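Local coordinates for protein 4-phosphoerythronate dehydrogenase (Lactobacillus jensenii, PDB 4PRK) that probably catalyses the NAD-dependent interconversion of pyruvate and D-lactate, as a D-isomer-specific 2-hydroxyacid dehydrogenase with a Rossmann-type coenzyme domain, at residues 11-16 with 29-34; 219-224 with 242-247. All coordinates share one frame; numbering follows the deposited sequence.

Interaction 1: residues 11-16 with 29-34; sequences SERKLV and LIDESL
Arg13 NH2 donates a hydrogen bond to Asp31 OD1 at 2.8 Å, with an N-H...O angle of 158°, and opposite charges make the pair a salt bridge. The oxygen lies at the edge of the guanidinium, close to its plane, whereas the nitrogen comes to OD1 from above the carboxylate, the two planes being 90° apart. This is the one hydrogen bond between the two groups, and Asp31 OD2 stays 4.0 Å from Arg13 NH2. Arginine suits the place because it is long: its CG is anti to the carbonyl carbon (chi1 -72°), and from there the chain runs extended to NE, carrying the charge from the helix to the short carboxylate that Asp31 offers. Beside the salt bridge, Leu29 and Val16, whose branched side chains supply methyls, make the apolar part of the contact. Leu29 points toward the helix, and its CD2 meets Val16 CG2 at 3.7 Å, the two side chains lying alongside one another and running opposite ways. Arg13 NH1 passes 4.1 Å from Leu29 CD2. Arg13 and Val16, three residues apart on the helix, thus both border Leu29, and Arg13 reaches on to Asp31 in the loop beyond the strand. Helix 10-23 is the connection of a beta-alpha-beta crossover between the parallel strands 2-6 and 26-30, the latter an outermost strand of its sheet within the chain. Ile30 turns away from the helix onto Ala4 and Phe6 of strand 2-6, while Ser11 and Glu12 pack on Val304 of helix 301-319.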
# COMPACT_ATOMS: atom_id res chain seq x y z
N SER A 11 -9.37 31.71 -2.38
CA SER A 11 -9.41 30.40 -2.99
C SER A 11 -10.87 30.06 -3.21
O SER A 11 -11.22 29.53 -4.28
CB SER A 11 -8.66 29.35 -2.10
OG SER A 11 -7.24 29.64 -2.03
N GLU A 12 -11.75 30.34 -2.24
CA GLU A 12 -13.16 30.07 -2.45
C GLU A 12 -13.70 30.81 -3.69
O GLU A 12 -14.45 30.23 -4.47
CB GLU A 12 -13.97 30.39 -1.21
CG GLU A 12 -13.90 29.36 -0.10
CD GLU A 12 -14.66 29.77 1.15
OE1 GLU A 12 -14.46 30.88 1.63
OE2 GLU A 12 -15.47 29.00 1.65
N ARG A 13 -13.29 32.07 -3.89
CA ARG A 13 -13.78 32.89 -5.03
C ARG A 13 -13.51 32.25 -6.38
O ARG A 13 -14.39 32.15 -7.27
CB ARG A 13 -13.10 34.27 -5.00
CG ARG A 13 -13.58 35.17 -3.87
CD ARG A 13 -12.83 36.51 -3.82
NE ARG A 13 -13.33 37.33 -2.71
CZ ARG A 13 -14.48 38.01 -2.73
NH1 ARG A 13 -15.27 37.96 -3.79
NH2 ARG A 13 -14.86 38.72 -1.67
N LYS A 14 -12.28 31.78 -6.49
CA LYS A 14 -11.82 31.09 -7.65
C LYS A 14 -12.64 29.91 -8.05
O LYS A 14 -12.67 29.63 -9.21
CB LYS A 14 -10.35 30.70 -7.49
CG LYS A 14 -9.45 31.93 -7.62
CD LYS A 14 -7.97 31.58 -7.60
CE LYS A 14 -7.11 32.59 -8.37
NZ LYS A 14 -6.92 33.89 -7.69
N LEU A 15 -13.30 29.21 -7.14
CA LEU A 15 -14.11 28.02 -7.53
C LEU A 15 -15.54 28.37 -7.90
O LEU A 15 -16.30 27.53 -8.34
CB LEU A 15 -14.22 27.01 -6.39
CG LEU A 15 -12.91 26.51 -5.80
CD1 LEU A 15 -13.20 25.60 -4.63
CD2 LEU A 15 -12.09 25.79 -6.87
N VAL A 16 -15.92 29.60 -7.65
CA VAL A 16 -17.34 29.91 -7.64
C VAL A 16 -18.07 29.54 -8.91
O VAL A 16 -19.16 28.98 -8.90
CB VAL A 16 -17.53 31.40 -7.40
CG1 VAL A 16 -18.92 31.82 -7.86
CG2 VAL A 16 -17.34 31.68 -5.93
N LEU A 29 -22.15 36.30 -3.61
CA LEU A 29 -21.03 36.42 -2.68
C LEU A 29 -21.06 37.69 -1.94
O LEU A 29 -21.00 38.70 -2.56
CB LEU A 29 -19.71 36.35 -3.41
CG LEU A 29 -19.29 34.90 -3.58
CD1 LEU A 29 -20.30 34.07 -4.38
CD2 LEU A 29 -17.92 34.92 -4.23
N ILE A 30 -21.07 37.63 -0.63
CA ILE A 30 -20.87 38.82 0.20
C ILE A 30 -19.49 38.81 0.92
O ILE A 30 -19.11 37.82 1.60
CB ILE A 30 -22.00 38.96 1.24
CG1 ILE A 30 -23.39 38.94 0.54
CG2 ILE A 30 -21.80 40.22 2.06
CD1 ILE A 30 -24.09 37.59 0.53
N ASP A 31 -18.75 39.92 0.78
CA ASP A 31 -17.36 39.99 1.25
C ASP A 31 -17.26 39.78 2.74
O ASP A 31 -16.35 39.11 3.22
CB ASP A 31 -16.73 41.33 0.91
CG ASP A 31 -16.51 41.50 -0.55
OD1 ASP A 31 -16.92 40.62 -1.33
OD2 ASP A 31 -15.91 42.52 -0.92
N GLU A 32 -18.21 40.35 3.47
CA GLU A 32 -18.20 40.24 4.91
C GLU A 32 -19.06 39.12 5.44
O GLU A 32 -19.96 38.60 4.75
CB GLU A 32 -18.61 41.58 5.58
CG GLU A 32 -17.41 42.40 6.05
CD GLU A 32 -16.33 41.51 6.62
OE1 GLU A 32 -15.29 41.35 5.93
OE2 GLU A 32 -16.54 40.91 7.70
N SER A 33 -18.82 38.82 6.70
CA SER A 33 -19.62 37.87 7.44
C SER A 33 -21.01 38.43 7.70
O SER A 33 -21.23 39.64 7.72
CB SER A 33 -18.93 37.52 8.75
OG SER A 33 -17.77 36.76 8.50
N LEU A 34 -21.96 37.53 7.89
CA LEU A 34 -23.32 37.93 8.08
C LEU A 34 -23.41 38.81 9.31
O LEU A 34 -22.80 38.54 10.32
CB LEU A 34 -24.18 36.69 8.26
CG LEU A 34 -25.64 36.82 8.68
CD1 LEU A 34 -26.48 37.31 7.52
CD2 LEU A 34 -26.14 35.48 9.16

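Interaction 2: residues 219-224 with 242-247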
# COMPACT_ATOMS: atom_id res chain seq x y z
N LYS A 219 6.03 16.07 31.83
CA LYS A 219 6.12 14.64 32.19
C LYS A 219 6.08 13.79 30.91
O LYS A 219 6.87 12.86 30.77
CB LYS A 219 5.00 14.27 33.19
CG LYS A 219 4.77 12.78 33.42
CD LYS A 219 6.00 12.06 34.01
CE LYS A 219 5.77 10.56 34.19
NZ LYS A 219 4.40 10.30 34.72
N GLN A 220 5.27 14.19 29.92
CA GLN A 220 5.15 13.38 28.68
C GLN A 220 6.40 13.47 27.78
O GLN A 220 6.88 12.46 27.26
CB GLN A 220 3.86 13.72 27.96
CG GLN A 220 2.60 13.31 28.71
CD GLN A 220 2.34 14.16 29.96
OE1 GLN A 220 2.73 15.33 30.03
NE2 GLN A 220 1.70 13.57 30.95
N PHE A 221 6.98 14.65 27.63
CA PHE A 221 8.29 14.79 26.97
C PHE A 221 9.36 13.93 27.65
O PHE A 221 10.19 13.24 26.99
CB PHE A 221 8.73 16.26 26.93
CG PHE A 221 7.92 17.13 25.94
CD1 PHE A 221 8.01 16.92 24.55
CD2 PHE A 221 7.01 18.08 26.39
CE1 PHE A 221 7.24 17.69 23.66
CE2 PHE A 221 6.24 18.85 25.50
CZ PHE A 221 6.36 18.67 24.13
N ALA A 222 9.36 13.94 28.98
CA ALA A 222 10.36 13.14 29.65
C ALA A 222 10.19 11.65 29.30
O ALA A 222 11.16 10.93 29.28
CB ALA A 222 10.29 13.34 31.15
N GLU A 223 8.97 11.21 29.04
CA GLU A 223 8.71 9.81 28.72
C GLU A 223 9.10 9.42 27.29
O GLU A 223 9.28 8.25 27.01
CB GLU A 223 7.23 9.47 28.96
CG GLU A 223 6.82 9.47 30.45
CD GLU A 223 5.31 9.44 30.68
OE1 GLU A 223 4.66 10.52 30.59
OE2 GLU A 223 4.76 8.34 30.99
N MET A 224 9.18 10.39 26.37
CA MET A 224 9.40 10.08 24.96
C MET A 224 10.85 9.72 24.72
O MET A 224 11.73 10.02 25.54
CB MET A 224 9.11 11.31 24.12
CG MET A 224 7.65 11.64 23.98
SD MET A 224 7.51 13.28 23.25
CE MET A 224 5.93 13.75 23.93
N ALA A 242 5.88 25.83 26.43
CA ALA A 242 7.06 26.04 27.28
C ALA A 242 7.81 24.73 27.42
O ALA A 242 9.04 24.67 27.24
CB ALA A 242 6.62 26.54 28.68
N ALA A 243 7.08 23.68 27.77
CA ALA A 243 7.69 22.34 27.97
C ALA A 243 8.24 21.81 26.67
O ALA A 243 9.24 21.10 26.70
CB ALA A 243 6.70 21.33 28.53
N LEU A 244 7.58 22.15 25.55
CA LEU A 244 8.04 21.76 24.22
C LEU A 244 9.40 22.40 23.93
O LEU A 244 10.38 21.73 23.57
CB LEU A 244 6.97 22.13 23.16
CG LEU A 244 7.40 22.05 21.68
CD1 LEU A 244 7.90 20.67 21.36
CD2 LEU A 244 6.32 22.41 20.68
N ILE A 245 9.46 23.72 24.13
CA ILE A 245 10.66 24.50 23.86
C ILE A 245 11.86 24.00 24.69
O ILE A 245 12.95 23.77 24.19
CB ILE A 245 10.36 25.99 24.16
CG1 ILE A 245 9.55 26.58 23.01
CG2 ILE A 245 11.63 26.77 24.30
CD1 ILE A 245 9.12 28.01 23.20
N GLU A 246 11.61 23.83 25.98
CA GLU A 246 12.59 23.29 26.89
C GLU A 246 13.08 21.90 26.48
O GLU A 246 14.27 21.60 26.47
CB GLU A 246 11.90 23.22 28.24
CG GLU A 246 12.81 22.83 29.36
CD GLU A 246 12.15 22.99 30.72
OE1 GLU A 246 11.19 23.81 30.83
OE2 GLU A 246 12.63 22.32 31.67
N ALA A 247 12.14 21.03 26.17
CA ALA A 247 12.48 19.69 25.72
C ALA A 247 13.41 19.73 24.50
O ALA A 247 14.38 18.99 24.45
CB ALA A 247 11.20 18.92 25.39
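Two successive helices of the Rossmann-type NAD-binding domain meet through the ring of Phe221, which reaches from helix 218-223 to Ala243, Leu244 and Ala247 of helix 241-250. The short segments run roughly alongside each other, their axes 10.0 Å apart at closest approach and crossing at -31°. Phe221 sets CG anti to its carbonyl carbon (chi1 -72°), which sends the ring across the interface. The base of the ring meets Ala247, with Phe221 CG 3.8 Å from Ala247 CB, while Phe221 CD2 lies 3.9 Å from Ala243 CB. At the far end, Phe221 CZ comes within 3.5 Å of Leu244 CA and 3.6 Å of Leu244 CB, and Leu244 CD1 flanks it at 3.7 Å. The small alanines, one helical turn apart, let the bulky ring lie close to the opposing backbone, and no hydrogen bond joins the segments. Replacing the ring by an alanine side chain is likely to open a gap between the helices and leave Ala243, Leu244 and Ala247 without their common partner. Ile216 and Ile253 also touch Phe221. Leu244 packs on strand 255-258 of the parallel sheet, Ile245 on helix 279-285, and Gln220 on Leu196 of helix 192-198.

From the N terminus, interaction 1 closes first, spanning the 12 residues between its segments and bringing the end of strand 26-30 back to helix 10-23 in the first beta-alpha-beta unit. Interaction 2 opens much later and closes over 17 residues that include strand 229-232, bringing together the helices that precede and follow that strand. The two loops follow in series, neither nesting nor crossing. The centres of interaction 1 and interaction 2 lie about 42 Å apart, on opposite sides of the chain's centre. The nearest atoms of interaction 1 and interaction 2 are about 27 Å apart. Interaction 1 belongs to the five-stranded parallel sheet and interaction 2 to the seven-stranded one, so each is a local tie within its own part of the fold.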